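Long-range contacts in tryptophan--tRNA ligase (Campylobacter jejuni subsp. jejuni, PDB 3TZL), which probably catalyses the ATP-dependent attachment of tryptophan to tRNA(Trp) as a homodimeric class I aminoacyl-tRNA synthetase: residues Leu16-Tyr21 against Asn199-Phe204; Ala64-Ser69 against Glu282-Leu287. All blocks are in the same frame, centred on the assembly; numbering follows the deposited sequence.

Contact 1 of 2, residues Leu16-Tyr21 against Asn199-Phe204; sequences LHIGNY and NTIDIF. With ADP (adenosine-5'-diphosphate), chain I.
Two backbone hydrogen bonds flank His-17 and pin the HIGH motif to the chain past the KMSKS loop, making a single beta bridge between His-17 and Asp-202. Ile-18 N reaches Ile-201 O at 2.9 Å, nearly along the C=O axis, and Ile-203 N gives to Leu-16 O at 3.1 Å. Leu-16 O also accepts from water 1, which in turn accepts from Phe-204 N. Asp-202 OD1 accepts from Thr-200 OG1, above the carboxylate plane, and OD2 from Gln-213.

His-17 N-caps helix 18-30: with Asn-20 it forms a capping box, His-17 N pointing almost straight (179°) at Asn-20 OD1. The same OD1 lies over the face of the imidazole, while ND1 takes a weak bond from Gly-19 N. With CG between the backbone N and the carbonyl carbon (chi1 54°), NE2 is aimed at ADP O1B, 3.1 Å away at the ring edge in plane, and Asn-20 ND2 grips ADP O1A and O4'. Val-185 N, Met-193 O and Lys-195 N complement this part of the ADP grip.

Thr-200 crosses the His-17 side chain at about a right angle, CG2 3.5 Å from His-17 CD2. Among apolar contacts, Ile-18 lies alongside Ile-201, and the CD1 tip of Ile-203 meets Tyr-21 CB at 3.8 Å.

Helix 207-215 backs Thr-200 and Ile-201, helix 234-239 touches Ile-18 and Ile-201, and helix 53-70 packs on Leu-16, Tyr-21 and Phe-204.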
ATOM      1  N   LEU B  16     -12.955  26.377  -2.700  1.00 44.07           N
ATOM      2  CA  LEU B  16     -14.353  25.994  -2.899  1.00 41.28           C
ATOM      3  C   LEU B  16     -15.217  27.185  -3.343  1.00 39.43           C
ATOM      4  O   LEU B  16     -15.148  28.256  -2.748  1.00 39.30           O
ATOM      5  CB  LEU B  16     -14.919  25.415  -1.616  1.00 38.11           C
ATOM      6  CG  LEU B  16     -14.444  24.017  -1.242  1.00 37.77           C
ATOM      7  CD1 LEU B  16     -14.996  23.672   0.109  1.00 37.31           C
ATOM      8  CD2 LEU B  16     -14.888  22.997  -2.294  1.00 37.20           C
ATOM      9  N   HIS B  17     -16.017  26.991  -4.387  1.00 40.00           N
ATOM     10  CA  HIS B  17     -16.887  28.056  -4.881  1.00 44.33           C
ATOM     11  C   HIS B  17     -18.368  27.689  -4.787  1.00 42.38           C
ATOM     12  O   HIS B  17     -18.716  26.546  -4.509  1.00 39.24           O
ATOM     13  CB  HIS B  17     -16.497  28.486  -6.306  1.00 46.63           C
ATOM     14  CG  HIS B  17     -16.438  27.363  -7.296  1.00 46.93           C
ATOM     15  ND1 HIS B  17     -17.567  26.753  -7.799  1.00 45.34           N
ATOM     16  CD2 HIS B  17     -15.381  26.761  -7.895  1.00 46.49           C
ATOM     17  CE1 HIS B  17     -17.209  25.812  -8.657  1.00 48.00           C
ATOM     18  NE2 HIS B  17     -15.890  25.796  -8.731  1.00 47.77           N
ATOM     19  N   ILE B  18     -19.252  28.655  -5.011  1.00 44.94           N
ATOM     20  CA  ILE B  18     -20.682  28.385  -4.828  1.00 41.79           C
ATOM     21  C   ILE B  18     -21.223  27.330  -5.794  1.00 44.58           C
ATOM     22  O   ILE B  18     -22.321  26.816  -5.603  1.00 48.07           O
ATOM     23  CB  ILE B  18     -21.523  29.665  -4.873  1.00 37.59           C
ATOM     24  CG1 ILE B  18     -21.365  30.375  -6.217  1.00 35.11           C
ATOM     25  CG2 ILE B  18     -21.123  30.598  -3.722  1.00 38.89           C
ATOM     26  CD1 ILE B  18     -22.373  31.550  -6.402  1.00 39.60           C
ATOM     27  N   GLY B  19     -20.443  27.003  -6.822  1.00 42.65           N
ATOM     28  CA  GLY B  19     -20.792  25.931  -7.735  1.00 41.08           C
ATOM     29  C   GLY B  19     -20.612  24.561  -7.092  1.00 43.08           C
ATOM     30  O   GLY B  19     -21.449  23.675  -7.247  1.00 44.30           O
ATOM     31  N   ASN B  20     -19.510  24.383  -6.372  1.00 41.56           N
ATOM     32  CA  ASN B  20     -19.312  23.173  -5.580  1.00 42.30           C
ATOM     33  C   ASN B  20     -20.416  23.041  -4.550  1.00 45.95           C
ATOM     34  O   ASN B  20     -20.914  21.949  -4.297  1.00 46.72           O
ATOM     35  CB  ASN B  20     -17.954  23.201  -4.873  1.00 38.77           C
ATOM     36  CG  ASN B  20     -16.802  23.332  -5.841  1.00 46.15           C
ATOM     37  OD1 ASN B  20     -16.054  24.305  -5.795  1.00 46.94           O
ATOM     38  ND2 ASN B  20     -16.651  22.350  -6.730  1.00 45.01           N
ATOM     39  N   TYR B  21     -20.802  24.166  -3.960  1.00 46.02           N
ATOM     40  CA  TYR B  21     -21.807  24.141  -2.911  1.00 42.10           C
ATOM     41  C   TYR B  21     -23.180  23.753  -3.420  1.00 46.23           C
ATOM     42  O   TYR B  21     -23.761  22.767  -2.970  1.00 50.76           O
ATOM     43  CB  TYR B  21     -21.896  25.476  -2.180  1.00 43.34           C
ATOM     44  CG  TYR B  21     -22.923  25.417  -1.081  1.00 41.43           C
ATOM     45  CD1 TYR B  21     -22.729  24.593   0.015  1.00 41.13           C
ATOM     46  CD2 TYR B  21     -24.090  26.144  -1.153  1.00 40.78           C
ATOM     47  CE1 TYR B  21     -23.655  24.498   1.017  1.00 43.29           C
ATOM     48  CE2 TYR B  21     -25.035  26.063  -0.141  1.00 46.57           C
ATOM     49  CZ  TYR B  21     -24.805  25.232   0.941  1.00 45.28           C
ATOM     50  OH  TYR B  21     -25.719  25.127   1.958  1.00 45.71           O
ATOM     51  N   ASN B 199     -13.844  31.968 -13.280  1.00 54.57           N
ATOM     52  CA  ASN B 199     -15.098  32.694 -13.281  1.00 52.00           C
ATOM     53  C   ASN B 199     -15.891  32.422 -12.002  1.00 51.34           C
ATOM     54  O   ASN B 199     -17.123  32.476 -12.006  1.00 49.53           O
ATOM     55  CB  ASN B 199     -15.918  32.316 -14.521  1.00 51.26           C
ATOM     56  CG  ASN B 199     -16.348  30.858 -14.522  1.00 52.19           C
ATOM     57  OD1 ASN B 199     -15.979  30.075 -13.638  1.00 51.16           O
ATOM     58  ND2 ASN B 199     -17.149  30.487 -15.514  1.00 52.22           N
ATOM     59  N   THR B 200     -15.181  32.117 -10.917  1.00 47.49           N
ATOM     60  CA  THR B 200     -15.828  31.596  -9.717  1.00 46.55           C
ATOM     61  C   THR B 200     -16.264  32.674  -8.725  1.00 43.83           C
ATOM     62  O   THR B 200     -15.819  33.804  -8.774  1.00 43.09           O
ATOM     63  CB  THR B 200     -14.929  30.556  -8.983  1.00 49.00           C
ATOM     64  OG1 THR B 200     -13.778  31.203  -8.430  1.00 47.06           O
ATOM     65  CG2 THR B 200     -14.466  29.479  -9.943  1.00 52.49           C
ATOM     66  N   ILE B 201     -17.163  32.294  -7.829  1.00 45.74           N
ATOM     67  CA  ILE B 201     -17.442  33.069  -6.630  1.00 40.62           C
ATOM     68  C   ILE B 201     -17.164  32.146  -5.451  1.00 38.23           C
ATOM     69  O   ILE B 201     -17.844  31.130  -5.270  1.00 36.11           O
ATOM     70  CB  ILE B 201     -18.878  33.571  -6.603  1.00 37.90           C
ATOM     71  CG1 ILE B 201     -19.060  34.677  -7.637  1.00 33.95           C
ATOM     72  CG2 ILE B 201     -19.237  34.110  -5.222  1.00 37.02           C
ATOM     73  CD1 ILE B 201     -20.499  35.064  -7.847  1.00 34.90           C
ATOM     74  N   ASP B 202     -16.137  32.490  -4.679  1.00 40.57           N
ATOM     75  CA  ASP B 202     -15.635  31.628  -3.613  1.00 43.50           C
ATOM     76  C   ASP B 202     -16.399  31.812  -2.301  1.00 47.48           C
ATOM     77  O   ASP B 202     -16.967  32.878  -2.030  1.00 49.66           O
ATOM     78  CB  ASP B 202     -14.128  31.845  -3.405  1.00 42.13           C
ATOM     79  CG  ASP B 202     -13.320  31.597  -4.676  1.00 47.28           C
ATOM     80  OD1 ASP B 202     -13.732  30.761  -5.501  1.00 45.16           O
ATOM     81  OD2 ASP B 202     -12.273  32.250  -4.856  1.00 52.79           O
ATOM     82  N   ILE B 203     -16.404  30.754  -1.499  1.00 44.20           N
ATOM     83  CA  ILE B 203     -17.181  30.697  -0.271  1.00 40.22           C
ATOM     84  C   ILE B 203     -16.402  31.239   0.909  1.00 37.08           C
ATOM     85  O   ILE B 203     -16.953  31.930   1.759  1.00 36.37           O
ATOM     86  CB  ILE B 203     -17.551  29.247   0.053  1.00 38.63           C
ATOM     87  CG1 ILE B 203     -18.488  28.700  -1.024  1.00 38.94           C
ATOM     88  CG2 ILE B 203     -18.183  29.148   1.427  1.00 34.73           C
ATOM     89  CD1 ILE B 203     -18.851  27.249  -0.824  1.00 40.39           C
ATOM     90  N   PHE B 204     -15.117  30.911   0.959  1.00 35.15           N
ATOM     91  CA  PHE B 204     -14.296  31.218   2.113  1.00 39.59           C
ATOM     92  C   PHE B 204     -13.220  32.254   1.804  1.00 46.06           C
ATOM     93  O   PHE B 204     -12.078  32.115   2.216  1.00 49.85           O
ATOM     94  CB  PHE B 204     -13.680  29.931   2.676  1.00 40.07           C
ATOM     95  CG  PHE B 204     -14.705  28.937   3.143  1.00 38.59           C
ATOM     96  CD1 PHE B 204     -15.464  29.189   4.275  1.00 37.25           C
ATOM     97  CD2 PHE B 204     -14.925  27.764   2.443  1.00 36.47           C
ATOM     98  CE1 PHE B 204     -16.417  28.283   4.703  1.00 34.01           C
ATOM     99  CE2 PHE B 204     -15.888  26.863   2.861  1.00 33.22           C
ATOM    100  CZ  PHE B 204     -16.630  27.127   3.998  1.00 30.85           C
TER
HETATM  101  PB  ADP I 330     -13.980  22.920 -11.245  1.00 84.42           P
HETATM  102  O1B ADP I 330     -14.158  24.343 -10.792  1.00 81.06           O
HETATM  103  O2B ADP I 330     -12.653  22.319 -10.853  1.00 88.92           O
HETATM  104  O3B ADP I 330     -14.366  22.632 -12.682  1.00 90.92           O
HETATM  105  PA  ADP I 330     -14.720  20.825  -9.497  1.00 93.32           P
HETATM  106  O1A ADP I 330     -14.198  21.276  -8.156  1.00 88.07           O
HETATM  107  O2A ADP I 330     -13.882  19.875 -10.328  1.00 97.66           O
HETATM  108  O3A ADP I 330     -15.070  22.161 -10.345  1.00 51.90           O
HETATM  109  O5' ADP I 330     -16.175  20.159  -9.275  1.00 73.26           O
HETATM  110  C5' ADP I 330     -16.432  19.304  -8.160  1.00 71.51           C
HETATM  111  C4' ADP I 330     -17.930  19.032  -8.053  1.00 69.94           C
HETATM  112  O4' ADP I 330     -18.659  20.250  -7.875  1.00 69.03           O
HETATM  113  C3' ADP I 330     -18.460  18.365  -9.309  1.00 71.48           C
HETATM  114  O3' ADP I 330     -18.755  16.997  -9.016  1.00 73.07           O
HETATM  115  C2' ADP I 330     -19.724  19.116  -9.682  1.00 70.28           C
HETATM  116  O2' ADP I 330     -20.878  18.309  -9.428  1.00 71.53           O
HETATM  117  C1' ADP I 330     -19.780  20.322  -8.763  1.00 66.80           C
HETATM  118  N9  ADP I 330     -19.720  21.581  -9.555  1.00 61.80           N
HETATM  119  C8  ADP I 330     -18.603  22.270  -9.875  1.00 60.17           C
HETATM  120  N7  ADP I 330     -18.890  23.384 -10.600  1.00 59.00           N
HETATM  121  C5  ADP I 330     -20.226  23.417 -10.747  1.00 59.14           C
HETATM  122  C6  ADP I 330     -21.195  24.324 -11.404  1.00 61.60           C
HETATM  123  N6  ADP I 330     -20.767  25.434 -12.058  1.00 61.36           N
HETATM  124  N1  ADP I 330     -22.507  24.000 -11.327  1.00 63.76           N
HETATM  125  C2  ADP I 330     -22.933  22.893 -10.682  1.00 62.78           C
HETATM  126  N3  ADP I 330     -22.110  22.024 -10.062  1.00 57.65           N
HETATM  127  C4  ADP I 330     -20.770  22.231 -10.062  1.00 59.01           C
HETATM  128  O   HOH W   1     -13.598  29.247  -0.700  1.00 45.40           O

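Contact 2 of 2, residues Ala64-Ser69 against Glu282-Leu287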
ATOM      1  N   ALA B  64     -11.419  19.615   5.740  1.00 35.83           N
ATOM      2  CA  ALA B  64     -12.227  19.123   6.842  1.00 32.51           C
ATOM      3  C   ALA B  64     -13.026  20.293   7.416  1.00 35.20           C
ATOM      4  O   ALA B  64     -14.238  20.184   7.588  1.00 37.95           O
ATOM      5  CB  ALA B  64     -11.347  18.479   7.911  1.00 27.44           C
ATOM      6  N   ALA B  65     -12.349  21.411   7.679  1.00 37.95           N
ATOM      7  CA  ALA B  65     -13.005  22.620   8.206  1.00 37.26           C
ATOM      8  C   ALA B  65     -14.115  23.099   7.280  1.00 36.93           C
ATOM      9  O   ALA B  65     -15.199  23.468   7.739  1.00 37.00           O
ATOM     10  CB  ALA B  65     -11.994  23.736   8.433  1.00 33.86           C
ATOM     11  N   ALA B  66     -13.863  23.071   5.977  1.00 32.47           N
ATOM     12  CA  ALA B  66     -14.874  23.511   5.018  1.00 34.53           C
ATOM     13  C   ALA B  66     -16.127  22.630   5.038  1.00 36.03           C
ATOM     14  O   ALA B  66     -17.255  23.130   5.023  1.00 32.65           O
ATOM     15  CB  ALA B  66     -14.294  23.559   3.616  1.00 32.85           C
ATOM     16  N   PHE B  67     -15.951  21.314   5.063  1.00 34.97           N
ATOM     17  CA  PHE B  67     -17.135  20.465   4.964  1.00 36.36           C
ATOM     18  C   PHE B  67     -17.945  20.491   6.258  1.00 38.46           C
ATOM     19  O   PHE B  67     -19.178  20.499   6.246  1.00 37.33           O
ATOM     20  CB  PHE B  67     -16.777  19.049   4.506  1.00 35.54           C
ATOM     21  CG  PHE B  67     -16.360  18.975   3.051  1.00 37.55           C
ATOM     22  CD1 PHE B  67     -17.297  19.072   2.041  1.00 40.68           C
ATOM     23  CD2 PHE B  67     -15.033  18.802   2.703  1.00 39.12           C
ATOM     24  CE1 PHE B  67     -16.914  19.007   0.699  1.00 39.67           C
ATOM     25  CE2 PHE B  67     -14.637  18.750   1.376  1.00 38.12           C
ATOM     26  CZ  PHE B  67     -15.581  18.847   0.371  1.00 39.38           C
ATOM     27  N   LEU B  68     -17.247  20.522   7.383  1.00 38.66           N
ATOM     28  CA  LEU B  68     -17.918  20.692   8.658  1.00 37.52           C
ATOM     29  C   LEU B  68     -18.678  22.011   8.677  1.00 37.11           C
ATOM     30  O   LEU B  68     -19.857  22.051   9.050  1.00 37.50           O
ATOM     31  CB  LEU B  68     -16.904  20.622   9.797  1.00 39.28           C
ATOM     32  CG  LEU B  68     -16.366  19.213  10.009  1.00 41.09           C
ATOM     33  CD1 LEU B  68     -15.230  19.233  11.002  1.00 44.19           C
ATOM     34  CD2 LEU B  68     -17.472  18.304  10.492  1.00 42.54           C
ATOM     35  N   SER B  69     -18.017  23.086   8.246  1.00 34.12           N
ATOM     36  CA  SER B  69     -18.644  24.415   8.236  1.00 38.69           C
ATOM     37  C   SER B  69     -19.906  24.506   7.389  1.00 39.33           C
ATOM     38  O   SER B  69     -20.829  25.243   7.723  1.00 43.53           O
ATOM     39  CB  SER B  69     -17.653  25.465   7.754  1.00 39.29           C
ATOM     40  OG  SER B  69     -16.625  25.559   8.700  1.00 48.23           O
ATOM     41  N   GLU B 282     -17.343  31.943   9.720  1.00 36.91           N
ATOM     42  CA  GLU B 282     -16.896  32.114  11.099  1.00 39.90           C
ATOM     43  C   GLU B 282     -16.516  30.784  11.720  1.00 38.85           C
ATOM     44  O   GLU B 282     -15.525  30.683  12.449  1.00 42.75           O
ATOM     45  CB  GLU B 282     -17.983  32.775  11.954  1.00 45.77           C
ATOM     46  CG  GLU B 282     -18.284  34.205  11.583  1.00 51.81           C
ATOM     47  CD  GLU B 282     -19.525  34.753  12.305  1.00 58.69           C
ATOM     48  OE1 GLU B 282     -20.087  34.046  13.180  1.00 61.01           O
ATOM     49  OE2 GLU B 282     -19.934  35.895  11.989  1.00 59.53           O
ATOM     50  N   LYS B 283     -17.316  29.761  11.438  1.00 35.85           N
ATOM     51  CA  LYS B 283     -17.031  28.421  11.934  1.00 37.53           C
ATOM     52  C   LYS B 283     -15.742  27.853  11.295  1.00 42.95           C
ATOM     53  O   LYS B 283     -14.897  27.232  11.975  1.00 40.85           O
ATOM     54  CB  LYS B 283     -18.218  27.507  11.659  1.00 37.80           C
ATOM     55  CG  LYS B 283     -18.022  26.085  12.133  1.00 51.73           C
ATOM     56  CD  LYS B 283     -19.315  25.311  11.964  1.00 60.97           C
ATOM     57  CE  LYS B 283     -19.126  23.820  12.179  1.00 62.58           C
ATOM     58  NZ  LYS B 283     -20.431  23.118  11.988  1.00 63.20           N
ATOM     59  N   TYR B 284     -15.605  28.076   9.990  1.00 35.46           N
ATOM     60  CA  TYR B 284     -14.433  27.659   9.238  1.00 36.97           C
ATOM     61  C   TYR B 284     -13.152  28.229   9.843  1.00 42.13           C
ATOM     62  O   TYR B 284     -12.230  27.483  10.198  1.00 44.30           O
ATOM     63  CB  TYR B 284     -14.605  28.105   7.792  1.00 33.44           C
ATOM     64  CG  TYR B 284     -13.437  27.838   6.859  1.00 36.19           C
ATOM     65  CD1 TYR B 284     -13.223  26.577   6.302  1.00 39.66           C
ATOM     66  CD2 TYR B 284     -12.595  28.871   6.472  1.00 39.01           C
ATOM     67  CE1 TYR B 284     -12.163  26.351   5.404  1.00 40.43           C
ATOM     68  CE2 TYR B 284     -11.540  28.660   5.591  1.00 41.91           C
ATOM     69  CZ  TYR B 284     -11.334  27.406   5.059  1.00 41.28           C
ATOM     70  OH  TYR B 284     -10.284  27.236   4.193  1.00 43.91           O
ATOM     71  N   ASN B 285     -13.115  29.549   9.976  1.00 40.47           N
ATOM     72  CA  ASN B 285     -11.986  30.241  10.583  1.00 43.25           C
ATOM     73  C   ASN B 285     -11.677  29.805  12.007  1.00 43.98           C
ATOM     74  O   ASN B 285     -10.509  29.648  12.362  1.00 48.26           O
ATOM     75  CB  ASN B 285     -12.204  31.753  10.520  1.00 44.21           C
ATOM     76  CG  ASN B 285     -12.130  32.276   9.099  1.00 50.96           C
ATOM     77  OD1 ASN B 285     -11.184  31.969   8.363  1.00 51.50           O
ATOM     78  ND2 ASN B 285     -13.137  33.042   8.690  1.00 50.57           N
ATOM     79  N   GLU B 286     -12.716  29.615  12.816  1.00 40.86           N
ATOM     80  CA  GLU B 286     -12.552  29.094  14.173  1.00 46.71           C
ATOM     81  C   GLU B 286     -11.870  27.718  14.189  1.00 46.11           C
ATOM     82  O   GLU B 286     -10.964  27.477  14.980  1.00 46.92           O
ATOM     83  CB  GLU B 286     -13.906  29.048  14.902  1.00 58.02           C
ATOM     84  CG  GLU B 286     -13.907  28.333  16.262  1.00 68.09           C
ATOM     85  CD  GLU B 286     -14.379  26.868  16.186  1.00 77.78           C
ATOM     86  OE1 GLU B 286     -15.339  26.577  15.431  1.00 82.13           O
ATOM     87  OE2 GLU B 286     -13.791  26.005  16.887  1.00 76.05           O
ATOM     88  N   LEU B 287     -12.299  26.820  13.312  1.00 44.17           N
ATOM     89  CA  LEU B 287     -11.730  25.479  13.260  1.00 43.36           C
ATOM     90  C   LEU B 287     -10.261  25.486  12.824  1.00 44.73           C
ATOM     91  O   LEU B 287      -9.506  24.577  13.156  1.00 45.18           O
ATOM     92  CB  LEU B 287     -12.553  24.584  12.328  1.00 37.44           C
ATOM     93  CG  LEU B 287     -13.958  24.185  12.793  1.00 40.57           C
ATOM     94  CD1 LEU B 287     -14.776  23.651  11.615  1.00 39.06           C
ATOM     95  CD2 LEU B 287     -13.922  23.152  13.927  1.00 36.30           C
TER
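The helical segments 64-69 and 282-287 run roughly antiparallel, at 145° between their directions, with axes 8.6 Å apart at closest approach and Ala-65 nearest Tyr-284 through their CA atoms. This is a close helix-helix packing between helix 53-70, which connects parallel strands 36-41 and 78-81 in a beta-alpha-beta crossover of the Rossmann-type nucleotide-binding fold, and helix 278-289, and small residues on the first helix let the second come near.

Tyr-284 supplies the flat group. With CG anti to the backbone N (chi1 176°), its ring turns an edge to the 64-69 backbone, and Ala-66 N and Ala-65 O lie near the ring plane. CD1 sits 3.8 Å from Ala-65 CB, while CE1 meets Ala-66 CB at 3.9 Å. The ring also stacks with Phe-204 of the 199-204 segment.

One turn further on, Leu-287 lays its CB 4.0 Å from Ala-65 CB, and its CD1 branch reaches Leu-68 CB at 4.1 Å. Helix 291-320 closes over this end, touching both Leu-68 and Leu-287.

Lys-283 spans the other end of the interface as an extended chain, its aliphatic part passing Ser-69 before NZ gives a hydrogen bond to Leu-68 O at 3.2 Å, from well above the carbonyl plane. Ser-69 turns its hydroxyl back onto its own helix: OG, in contact with Tyr-284 CB, donates to Ala-65 O at 2.7 Å, an oxygen that also accepts from Ser-69 N.

From the N terminus the chain meets 16-21 first, at the start of helix 18-30, then 64-69 on helix 53-70. Contact 1 closes its loop when 199-204 arrives, after 177 intervening residues; contact 2 closes only at 282-287, with 212 between its segments. Their segments alternate along the chain, so the two loops cross. In space they touch at Ala-66, whose CB meets Leu-16 CD1 at 3.6 Å and Phe-204 CE2 at 3.7 Å. Together they tie the nucleotide-binding HIGH region and the segment after the KMSKS loop to helices 53-70 and 278-289.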